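PDB 6P2K: fibronectin type III domain-containing protein from Simiduia agarivorans, which probably hydrolyses xyloglucan, as a family 74 glycoside hydrolase whose tandem seven-bladed beta-propellers would hold the substrate between them. Local coordinates for residues D326-H337 / V349-M357; L234-Y243 / Q254-Y265. All coordinates share one frame; numbering follows the deposited sequence.

How the contacts relate
Both contacts join neighbouring lengths of chain in the beta-propeller part of the enzyme, one after the other along the sequence, with centres 18 Å apart and no touch between them. Contact 1 is buried and built round the hairpin of strands 336-338 and 348-351; polar side chains and two waters tie the loops beyond the strands, close to a zinc site. Contact 2 lies farther from the centre of the chain, is only partly buried, and joins strand 241-246 and the loop before it to the end of strand 253-254 and the connection to 265-270. There an arginine reaching backbone carbonyls and a small apolar cluster are added to a smaller hydroxyl, amide and water network.

Contact 1: D326-H337 / V349-M357; sequences DYATPPNARFAH and VWSTTNQTM
Gln355 NE2 donates to Asp326 OD2 at 2.7 Å from 44° above the carboxylate plane, while the oxygen stays close to the plane of the amide. Water 1 links the same carboxylate oxygen to the backbone: it donates to Asp326 OD2, accepts from Gln355 N and lies 2.8 Å from Thr353 OG1. Water 2 connects that hydroxyl to the carbonyl of Asp326. OD2 thus takes two donors, Gln355 NE2 and water 1. Gln355 NE2 also bonds Asn420 OD1.

An amide pair follows: Asn354 ND2 gives a bond of 2.8 Å to Asn332 OD1 in the plane of that carbonyl, the two amides tilted 32° apart. Asn332 N also donates to Thr353 O, and Thr353 CG2 packs on Pro331 CB. Thr352 OG1 accepts from Asn354 N, two residues on, an ST turn, and donates to Thr356 O.

The loops lead off the antiparallel hairpin of strands 336-338 and 348-351, the first two strands of a four-stranded propeller blade, where His337 and Trp350 form a hydrogen-bonded pair. Ser351 OG reaches the carbonyl oxygen of Phe335 at 2.8 Å, nearly in line with the C=O. With chi1 at 67°, the Phe335 ring swings over to the other segment and brings CE2 to 3.4 Å from Thr352 CG2; Val17 and Val20 of strand 17-22 also touch this ring. The Arg334 chain passes Asn354, its CD 3.4 Å from Asn354 ND2, before its guanidinium bonds Val17 O and Asp123 beside the zinc ligands Gln16 and Asp124.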
loop_
_atom_site.group_PDB
_atom_site.type_symbol
_atom_site.label_atom_id
_atom_site.label_comp_id
_atom_site.label_asym_id
_atom_site.label_seq_id
_atom_site.Cartn_x
_atom_site.Cartn_y
_atom_site.Cartn_z
ATOM N N ASP B 326 -11.569 -0.065 -31.214
ATOM C CA ASP B 326 -10.527 0.387 -32.137
ATOM C C ASP B 326 -10.336 1.887 -31.957
ATOM O O ASP B 326 -11.024 2.705 -32.572
ATOM C CB ASP B 326 -10.901 0.032 -33.572
ATOM C CG ASP B 326 -9.753 0.231 -34.548
ATOM O OD1 ASP B 326 -8.638 0.584 -34.108
ATOM O OD2 ASP B 326 -9.970 0.029 -35.762
ATOM N N TYR B 327 -9.380 2.258 -31.103
ATOM C CA TYR B 327 -9.068 3.666 -30.855
ATOM C C TYR B 327 -8.391 4.228 -32.104
ATOM O O TYR B 327 -7.166 4.333 -32.201
ATOM C CB TYR B 327 -8.194 3.816 -29.615
ATOM C CG TYR B 327 -8.108 5.239 -29.106
ATOM C CD1 TYR B 327 -9.095 5.760 -28.283
ATOM C CD2 TYR B 327 -7.039 6.060 -29.448
ATOM C CE1 TYR B 327 -9.024 7.060 -27.816
ATOM C CE2 TYR B 327 -6.956 7.361 -28.982
ATOM C CZ TYR B 327 -7.955 7.853 -28.170
ATOM O OH TYR B 327 -7.881 9.144 -27.705
ATOM N N ALA B 328 -9.217 4.590 -33.082
ATOM C CA ALA B 328 -8.758 5.064 -34.387
ATOM C C ALA B 328 -9.270 6.487 -34.575
ATOM O O ALA B 328 -10.408 6.694 -35.007
ATOM C CB ALA B 328 -9.242 4.144 -35.505
ATOM N N THR B 329 -8.428 7.468 -34.251
ATOM C CA THR B 329 -8.829 8.865 -34.275
ATOM C C THR B 329 -7.678 9.725 -34.779
ATOM O O THR B 329 -6.511 9.456 -34.448
ATOM C CB THR B 329 -9.271 9.340 -32.881
ATOM O OG1 THR B 329 -9.495 10.754 -32.897
ATOM C CG2 THR B 329 -8.210 9.006 -31.834
ATOM N N PRO B 330 -7.960 10.748 -35.607
ATOM C CA PRO B 330 -9.259 11.060 -36.216
ATOM C C PRO B 330 -9.740 9.947 -37.141
ATOM O O PRO B 330 -8.928 9.123 -37.555
ATOM C CB PRO B 330 -8.977 12.338 -37.016
ATOM C CG PRO B 330 -7.795 12.942 -36.364
ATOM C CD PRO B 330 -6.957 11.783 -35.912
ATOM N N PRO B 331 -11.036 9.904 -37.442
ATOM C CA PRO B 331 -11.521 8.902 -38.395
ATOM C C PRO B 331 -10.875 9.099 -39.758
ATOM O O PRO B 331 -10.662 10.228 -40.209
ATOM C CB PRO B 331 -13.033 9.157 -38.449
ATOM C CG PRO B 331 -13.345 10.004 -37.257
ATOM C CD PRO B 331 -12.111 10.795 -36.975
ATOM N N ASN B 332 -10.541 7.987 -40.403
ATOM C CA ASN B 332 -10.219 7.983 -41.830
ATOM C C ASN B 332 -11.476 7.509 -42.550
ATOM O O ASN B 332 -11.736 6.307 -42.647
ATOM C CB ASN B 332 -9.018 7.095 -42.140
ATOM C CG ASN B 332 -8.964 6.681 -43.608
ATOM O OD1 ASN B 332 -8.883 5.495 -43.929
ATOM N ND2 ASN B 332 -9.031 7.662 -44.501
ATOM N N ALA B 333 -12.270 8.462 -43.038
ATOM C CA ALA B 333 -13.545 8.155 -43.683
ATOM C C ALA B 333 -13.281 7.769 -45.136
ATOM O O ALA B 333 -13.455 8.559 -46.068
ATOM C CB ALA B 333 -14.497 9.340 -43.575
ATOM N N ARG B 334 -12.856 6.516 -45.327
ATOM C CA ARG B 334 -12.539 6.017 -46.660
ATOM C C ARG B 334 -13.781 5.660 -47.465
ATOM O O ARG B 334 -13.655 5.267 -48.629
ATOM C CB ARG B 334 -11.596 4.810 -46.580
ATOM C CG ARG B 334 -11.961 3.769 -45.537
ATOM C CD ARG B 334 -11.111 2.516 -45.699
ATOM N NE ARG B 334 -11.343 1.845 -46.978
ATOM C CZ ARG B 334 -10.478 1.832 -47.990
ATOM N NH1 ARG B 334 -9.314 2.460 -47.888
ATOM N NH2 ARG B 334 -10.780 1.191 -49.110
ATOM N N PHE B 335 -14.966 5.775 -46.873
ATOM C CA PHE B 335 -16.213 5.842 -47.619
ATOM C C PHE B 335 -17.204 6.625 -46.778
ATOM O O PHE B 335 -17.092 6.679 -45.550
ATOM C CB PHE B 335 -16.775 4.455 -47.962
ATOM C CG PHE B 335 -17.234 3.673 -46.763
ATOM C CD1 PHE B 335 -18.500 3.866 -46.229
ATOM C CD2 PHE B 335 -16.405 2.738 -46.177
ATOM C CE1 PHE B 335 -18.919 3.155 -45.126
ATOM C CE2 PHE B 335 -16.825 2.018 -45.078
ATOM C CZ PHE B 335 -18.081 2.232 -44.550
ATOM N N ALA B 336 -18.190 7.215 -47.447
ATOM C CA ALA B 336 -19.218 7.975 -46.750
ATOM C C ALA B 336 -20.401 8.163 -47.683
ATOM O O ALA B 336 -20.237 8.675 -48.794
ATOM C CB ALA B 336 -18.679 9.330 -46.283
ATOM N N HIS B 337 -21.585 7.762 -47.231
ATOM C CA HIS B 337 -22.788 7.829 -48.046
ATOM C C HIS B 337 -23.943 8.406 -47.246
ATOM O O HIS B 337 -24.116 8.090 -46.064
ATOM C CB HIS B 337 -23.181 6.447 -48.572
ATOM C CG HIS B 337 -22.141 5.820 -49.444
ATOM N ND1 HIS B 337 -21.866 6.271 -50.716
ATOM C CD2 HIS B 337 -21.311 4.773 -49.228
ATOM C CE1 HIS B 337 -20.910 5.530 -51.247
ATOM N NE2 HIS B 337 -20.553 4.616 -50.363
ATOM N N VAL B 349 -25.901 9.315 -42.333
ATOM C CA VAL B 349 -24.641 9.098 -43.034
ATOM C C VAL B 349 -24.031 7.791 -42.548
ATOM O O VAL B 349 -23.946 7.553 -41.337
ATOM C CB VAL B 349 -23.651 10.262 -42.818
ATOM C CG1 VAL B 349 -22.288 9.918 -43.401
ATOM C CG2 VAL B 349 -24.186 11.551 -43.434
ATOM N N TRP B 350 -23.615 6.947 -43.489
ATOM C CA TRP B 350 -22.849 5.742 -43.198
ATOM C C TRP B 350 -21.388 5.992 -43.551
ATOM O O TRP B 350 -21.090 6.447 -44.660
ATOM C CB TRP B 350 -23.385 4.551 -43.996
ATOM C CG TRP B 350 -24.442 3.765 -43.289
ATOM C CD1 TRP B 350 -25.787 3.787 -43.535
ATOM C CD2 TRP B 350 -24.245 2.834 -42.218
ATOM N NE1 TRP B 350 -26.437 2.929 -42.682
ATOM C CE2 TRP B 350 -25.512 2.332 -41.862
ATOM C CE3 TRP B 350 -23.119 2.382 -41.520
ATOM C CZ2 TRP B 350 -25.685 1.397 -40.843
ATOM C CZ3 TRP B 350 -23.293 1.453 -40.508
ATOM C CH2 TRP B 350 -24.565 0.971 -40.179
ATOM N N SER B 351 -20.484 5.700 -42.618
ATOM C CA SER B 351 -19.058 5.929 -42.855
ATOM C C SER B 351 -18.248 5.012 -41.935
ATOM O O SER B 351 -18.767 4.008 -41.436
ATOM C CB SER B 351 -18.715 7.415 -42.662
ATOM O OG SER B 351 -17.355 7.667 -42.976
ATOM N N THR B 352 -16.980 5.360 -41.705
ATOM C CA THR B 352 -16.049 4.480 -41.005
ATOM C C THR B 352 -14.886 5.295 -40.450
ATOM O O THR B 352 -14.606 6.404 -40.913
ATOM C CB THR B 352 -15.513 3.389 -41.939
ATOM O OG1 THR B 352 -14.572 2.565 -41.237
ATOM C CG2 THR B 352 -14.824 4.020 -43.139
ATOM N N THR B 353 -14.204 4.726 -39.452
ATOM C CA THR B 353 -12.918 5.270 -39.025
ATOM C C THR B 353 -11.741 4.580 -39.699
ATOM O O THR B 353 -10.604 5.040 -39.528
ATOM C CB THR B 353 -12.743 5.186 -37.498
ATOM O OG1 THR B 353 -12.731 3.814 -37.071
ATOM C CG2 THR B 353 -13.845 5.958 -36.777
ATOM N N ASN B 354 -12.008 3.479 -40.423
ATOM C CA ASN B 354 -11.150 2.758 -41.371
ATOM C C ASN B 354 -11.470 1.268 -41.324
ATOM O O ASN B 354 -11.776 0.659 -42.352
ATOM C CB ASN B 354 -9.649 2.949 -41.123
ATOM C CG ASN B 354 -8.796 2.186 -42.126
ATOM O OD1 ASN B 354 -8.279 1.111 -41.827
ATOM N ND2 ASN B 354 -8.661 2.732 -43.329
ATOM N N GLN B 355 -11.397 0.673 -40.134
ATOM C CA GLN B 355 -11.662 -0.747 -39.946
ATOM C C GLN B 355 -13.045 -1.012 -39.369
ATOM O O GLN B 355 -13.309 -2.124 -38.898
ATOM C CB GLN B 355 -10.605 -1.375 -39.034
ATOM C CG GLN B 355 -9.166 -1.002 -39.352
ATOM C CD GLN B 355 -8.173 -1.748 -38.470
ATOM O OE1 GLN B 355 -7.250 -2.395 -38.967
ATOM N NE2 GLN B 355 -8.366 -1.668 -37.154
ATOM N N THR B 356 -13.933 -0.023 -39.393
ATOM C CA THR B 356 -15.149 -0.054 -38.594
ATOM C C THR B 356 -16.352 0.330 -39.450
ATOM O O THR B 356 -16.235 0.593 -40.651
ATOM C CB THR B 356 -15.017 0.886 -37.388
ATOM O OG1 THR B 356 -14.716 2.211 -37.849
ATOM C CG2 THR B 356 -13.891 0.416 -36.475
ATOM N N MET B 357 -17.524 0.352 -38.818
ATOM C CA MET B 357 -18.754 0.817 -39.443
ATOM C C MET B 357 -19.449 1.767 -38.480
ATOM O O MET B 357 -19.649 1.430 -37.308
ATOM C CB MET B 357 -19.685 -0.348 -39.809
ATOM C CG MET B 357 -19.067 -1.379 -40.744
ATOM S SD MET B 357 -18.151 -2.660 -39.864
ATOM C CE MET B 357 -19.496 -3.616 -39.168
HETATM O O HOH W 1 -10.703 1.949 -37.629
HETATM O O HOH W 2 -13.242 3.460 -34.240
#

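Contact 2: L234-Y243 / Q254-Y265; sequences LRYNTNFLVY and QVTGGLEGNRRY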
loop_
_atom_site.group_PDB
_atom_site.type_symbol
_atom_site.label_atom_id
_atom_site.label_comp_id
_atom_site.label_asym_id
_atom_site.label_seq_id
_atom_site.Cartn_x
_atom_site.Cartn_y
_atom_site.Cartn_z
ATOM N N LEU B 234 0.146 5.558 -54.119
ATOM C CA LEU B 234 -0.629 6.490 -53.309
ATOM C C LEU B 234 0.174 7.070 -52.153
ATOM O O LEU B 234 -0.202 8.118 -51.618
ATOM C CB LEU B 234 -1.877 5.790 -52.771
ATOM C CG LEU B 234 -3.141 6.635 -52.638
ATOM C CD1 LEU B 234 -3.731 6.935 -54.008
ATOM C CD2 LEU B 234 -4.148 5.915 -51.757
ATOM N N ARG B 235 1.266 6.414 -51.754
ATOM C CA ARG B 235 2.058 6.902 -50.632
ATOM C C ARG B 235 2.783 8.201 -50.953
ATOM O O ARG B 235 3.167 8.927 -50.030
ATOM C CB ARG B 235 3.053 5.824 -50.202
ATOM C CG ARG B 235 2.392 4.475 -49.956
ATOM C CD ARG B 235 3.306 3.506 -49.226
ATOM N NE ARG B 235 4.191 2.789 -50.141
ATOM C CZ ARG B 235 3.827 1.733 -50.863
ATOM N NH1 ARG B 235 2.587 1.264 -50.785
ATOM N NH2 ARG B 235 4.705 1.146 -51.664
ATOM N N TYR B 236 2.971 8.516 -52.235
ATOM C CA TYR B 236 3.630 9.750 -52.649
ATOM C C TYR B 236 2.725 10.609 -53.523
ATOM O O TYR B 236 3.206 11.503 -54.224
ATOM C CB TYR B 236 4.946 9.426 -53.359
ATOM C CG TYR B 236 5.766 8.424 -52.584
ATOM C CD1 TYR B 236 6.419 8.791 -51.414
ATOM C CD2 TYR B 236 5.857 7.102 -52.999
ATOM C CE1 TYR B 236 7.156 7.875 -50.691
ATOM C CE2 TYR B 236 6.592 6.179 -52.283
ATOM C CZ TYR B 236 7.239 6.571 -51.130
ATOM O OH TYR B 236 7.973 5.655 -50.412
ATOM N N ASN B 237 1.421 10.346 -53.490
ATOM C CA ASN B 237 0.408 11.160 -54.159
ATOM C C ASN B 237 -0.593 11.545 -53.074
ATOM O O ASN B 237 -1.505 10.775 -52.761
ATOM C CB ASN B 237 -0.251 10.393 -55.304
ATOM C CG ASN B 237 -1.044 11.291 -56.232
ATOM O OD1 ASN B 237 -1.113 12.503 -56.037
ATOM N ND2 ASN B 237 -1.646 10.696 -57.254
ATOM N N THR B 238 -0.413 12.732 -52.492
ATOM C CA THR B 238 -1.110 13.112 -51.274
ATOM C C THR B 238 -2.030 14.315 -51.418
ATOM O O THR B 238 -2.788 14.602 -50.484
ATOM C CB THR B 238 -0.094 13.411 -50.159
ATOM O OG1 THR B 238 0.550 14.664 -50.423
ATOM C CG2 THR B 238 0.962 12.318 -50.097
ATOM N N ASN B 239 -1.995 15.023 -52.544
ATOM C CA ASN B 239 -2.685 16.303 -52.699
ATOM C C ASN B 239 -3.754 16.171 -53.783
ATOM O O ASN B 239 -3.502 16.448 -54.957
ATOM C CB ASN B 239 -1.678 17.412 -53.031
ATOM C CG ASN B 239 -2.298 18.797 -53.005
ATOM O OD1 ASN B 239 -3.259 19.048 -52.279
ATOM N ND2 ASN B 239 -1.742 19.708 -53.795
ATOM N N PHE B 240 -4.952 15.749 -53.382
ATOM C CA PHE B 240 -6.102 15.711 -54.278
ATOM C C PHE B 240 -6.887 17.003 -54.101
ATOM O O PHE B 240 -7.165 17.413 -52.969
ATOM C CB PHE B 240 -7.009 14.512 -53.986
ATOM C CG PHE B 240 -6.360 13.160 -54.186
ATOM C CD1 PHE B 240 -5.013 13.034 -54.493
ATOM C CD2 PHE B 240 -7.120 12.006 -54.064
ATOM C CE1 PHE B 240 -4.438 11.785 -54.668
ATOM C CE2 PHE B 240 -6.553 10.758 -54.236
ATOM C CZ PHE B 240 -5.211 10.646 -54.542
ATOM N N LEU B 241 -7.250 17.640 -55.210
ATOM C CA LEU B 241 -7.934 18.923 -55.162
ATOM C C LEU B 241 -9.381 18.780 -55.619
ATOM O O LEU B 241 -9.701 17.965 -56.486
ATOM C CB LEU B 241 -7.206 19.966 -56.013
ATOM C CG LEU B 241 -5.881 20.411 -55.390
ATOM C CD1 LEU B 241 -5.183 21.451 -56.246
ATOM C CD2 LEU B 241 -6.115 20.934 -53.976
ATOM N N VAL B 242 -10.251 19.589 -55.020
ATOM C CA VAL B 242 -11.695 19.489 -55.196
ATOM C C VAL B 242 -12.165 20.624 -56.091
ATOM O O VAL B 242 -11.759 21.779 -55.916
ATOM C CB VAL B 242 -12.422 19.524 -53.838
ATOM C CG1 VAL B 242 -13.869 19.080 -53.998
ATOM C CG2 VAL B 242 -11.691 18.651 -52.829
ATOM N N TYR B 243 -13.031 20.295 -57.048
ATOM C CA TYR B 243 -13.494 21.260 -58.031
ATOM C C TYR B 243 -14.992 21.107 -58.233
ATOM O O TYR B 243 -15.601 20.107 -57.847
ATOM C CB TYR B 243 -12.776 21.096 -59.375
ATOM C CG TYR B 243 -11.276 21.252 -59.316
ATOM C CD1 TYR B 243 -10.461 20.182 -58.971
ATOM C CD2 TYR B 243 -10.674 22.466 -59.625
ATOM C CE1 TYR B 243 -9.089 20.318 -58.926
ATOM C CE2 TYR B 243 -9.302 22.613 -59.583
ATOM C CZ TYR B 243 -8.515 21.535 -59.232
ATOM O OH TYR B 243 -7.148 21.672 -59.186
ATOM N N GLN B 254 -12.129 25.672 -58.494
ATOM C CA GLN B 254 -11.618 24.963 -57.330
ATOM C C GLN B 254 -12.377 25.417 -56.090
ATOM O O GLN B 254 -12.599 26.616 -55.891
ATOM C CB GLN B 254 -10.122 25.209 -57.165
ATOM C CG GLN B 254 -9.507 24.450 -56.007
ATOM C CD GLN B 254 -8.019 24.680 -55.882
ATOM O OE1 GLN B 254 -7.437 24.472 -54.818
ATOM N NE2 GLN B 254 -7.391 25.107 -56.972
ATOM N N VAL B 255 -12.789 24.459 -55.261
ATOM C CA VAL B 255 -13.612 24.764 -54.096
ATOM C C VAL B 255 -13.016 24.105 -52.859
ATOM O O VAL B 255 -13.719 23.422 -52.104
ATOM C CB VAL B 255 -15.069 24.318 -54.324
ATOM C CG1 VAL B 255 -15.801 25.332 -55.187
ATOM C CG2 VAL B 255 -15.108 22.944 -54.978
ATOM N N THR B 256 -11.720 24.311 -52.636
ATOM C CA THR B 256 -11.031 23.720 -51.498
ATOM C C THR B 256 -10.933 24.652 -50.300
ATOM O O THR B 256 -10.541 24.200 -49.218
ATOM C CB THR B 256 -9.619 23.272 -51.897
ATOM O OG1 THR B 256 -8.905 24.383 -52.455
ATOM C CG2 THR B 256 -9.684 22.145 -52.917
ATOM N N GLY B 257 -11.270 25.931 -50.462
ATOM C CA GLY B 257 -11.212 26.883 -49.368
ATOM C C GLY B 257 -11.986 26.429 -48.149
ATOM O O GLY B 257 -13.209 26.269 -48.204
ATOM N N GLY B 258 -11.281 26.209 -47.042
ATOM C CA GLY B 258 -11.876 25.662 -45.843
ATOM C C GLY B 258 -11.565 24.203 -45.601
ATOM O O GLY B 258 -11.853 23.697 -44.508
ATOM N N LEU B 259 -10.995 23.513 -46.582
ATOM C CA LEU B 259 -10.552 22.140 -46.407
ATOM C C LEU B 259 -9.094 22.113 -45.972
ATOM O O LEU B 259 -8.299 22.985 -46.339
ATOM C CB LEU B 259 -10.715 21.345 -47.703
ATOM C CG LEU B 259 -12.129 21.157 -48.251
ATOM C CD1 LEU B 259 -12.076 20.645 -49.684
ATOM C CD2 LEU B 259 -12.920 20.204 -47.370
ATOM N N GLU B 260 -8.747 21.102 -45.180
ATOM C CA GLU B 260 -7.349 20.865 -44.851
ATOM C C GLU B 260 -6.543 20.668 -46.127
ATOM O O GLU B 260 -6.989 20.008 -47.068
ATOM C CB GLU B 260 -7.210 19.636 -43.955
ATOM C CG GLU B 260 -7.349 19.909 -42.469
ATOM C CD GLU B 260 -7.197 18.645 -41.648
ATOM O OE1 GLU B 260 -7.712 18.597 -40.512
ATOM O OE2 GLU B 260 -6.563 17.694 -42.146
ATOM N N GLY B 261 -5.351 21.257 -46.161
ATOM C CA GLY B 261 -4.496 21.106 -47.317
ATOM C C GLY B 261 -3.874 19.725 -47.393
ATOM O O GLY B 261 -3.735 19.013 -46.397
ATOM N N ASN B 262 -3.519 19.337 -48.619
ATOM C CA ASN B 262 -2.713 18.143 -48.879
ATOM C C ASN B 262 -3.390 16.875 -48.350
ATOM O O ASN B 262 -2.834 16.133 -47.540
ATOM C CB ASN B 262 -1.311 18.313 -48.280
ATOM C CG ASN B 262 -0.319 17.295 -48.808
ATOM O OD1 ASN B 262 -0.343 16.938 -49.987
ATOM N ND2 ASN B 262 0.563 16.824 -47.932
ATOM N N ARG B 263 -4.609 16.630 -48.832
ATOM C CA ARG B 263 -5.372 15.453 -48.444
ATOM C C ARG B 263 -5.892 14.737 -49.682
ATOM O O ARG B 263 -6.158 15.356 -50.716
ATOM C CB ARG B 263 -6.545 15.817 -47.522
ATOM C CG ARG B 263 -6.142 16.586 -46.277
ATOM C CD ARG B 263 -5.164 15.791 -45.427
ATOM N NE ARG B 263 -5.279 16.125 -44.009
ATOM C CZ ARG B 263 -4.754 15.400 -43.025
ATOM N NH1 ARG B 263 -4.068 14.297 -43.301
ATOM N NH2 ARG B 263 -4.913 15.780 -41.764
ATOM N N ARG B 264 -6.049 13.418 -49.559
ATOM C CA ARG B 264 -6.444 12.568 -50.683
ATOM C C ARG B 264 -7.968 12.477 -50.790
ATOM O O ARG B 264 -8.565 11.403 -50.721
ATOM C CB ARG B 264 -5.826 11.183 -50.534
ATOM C CG ARG B 264 -4.313 11.165 -50.425
ATOM C CD ARG B 264 -3.868 9.917 -49.689
ATOM N NE ARG B 264 -2.487 9.545 -49.975
ATOM C CZ ARG B 264 -1.519 9.539 -49.064
ATOM N NH1 ARG B 264 -1.784 9.897 -47.815
ATOM N NH2 ARG B 264 -0.287 9.183 -49.399
ATOM N N TYR B 265 -8.595 13.640 -50.966
ATOM C CA TYR B 265 -10.049 13.704 -51.054
ATOM C C TYR B 265 -10.548 12.897 -52.245
ATOM O O TYR B 265 -9.985 12.967 -53.341
ATOM C CB TYR B 265 -10.507 15.156 -51.177
ATOM C CG TYR B 265 -10.158 16.014 -49.984
ATOM C CD1 TYR B 265 -10.732 15.775 -48.741
ATOM C CD2 TYR B 265 -9.261 17.069 -50.100
ATOM C CE1 TYR B 265 -10.420 16.558 -47.646
ATOM C CE2 TYR B 265 -8.944 17.862 -49.007
ATOM C CZ TYR B 265 -9.527 17.599 -47.783
ATOM O OH TYR B 265 -9.219 18.375 -46.688
HETATM O O HOH W 3 -5.720 18.579 -50.945
HETATM O O HOH W 4 -3.961 21.648 -50.710
#
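Gln254 pairs with Tyr243 at the start of the segment, laying its CB 3.6 Å from Tyr243 CE2, and its OE1 accepts from Thr256 OG1. Val255 N then donates to Val242 O at 2.9 Å in a nearly straight bond (171°). Thr256 turns its methyl CG2 back onto Val242, and a type II turn carries the chain to Leu259, whose CD1 meets Val242 CG2 at 3.7 Å. Strands 241-246 and 253-254 are the outer pair of a four-stranded propeller blade, and this loop is the connection from it to strand 265-270 of the next.

Asn262 OD1 accepts a bond from Thr238 OG1 at 2.5 Å. Arg263 O takes the backbone NH of Phe240, while its side chain turns away and grips Glu260 OE2 with NE and NH2. Arg264 extends its chain from CG to NE, bringing NH2 to 2.5 Å from Leu234 O and NE to weak bonds with Leu234 O and Asn237 O. Both 2.5 Å distances are shorter than expected and doubtful in detail. Thr238 CG2 lies over one guanidinium face. Arg264 CA sits 3.8 Å from the Phe240 ring centroid, a CH-pi contact, and Tyr265 O lies at that ring's edge.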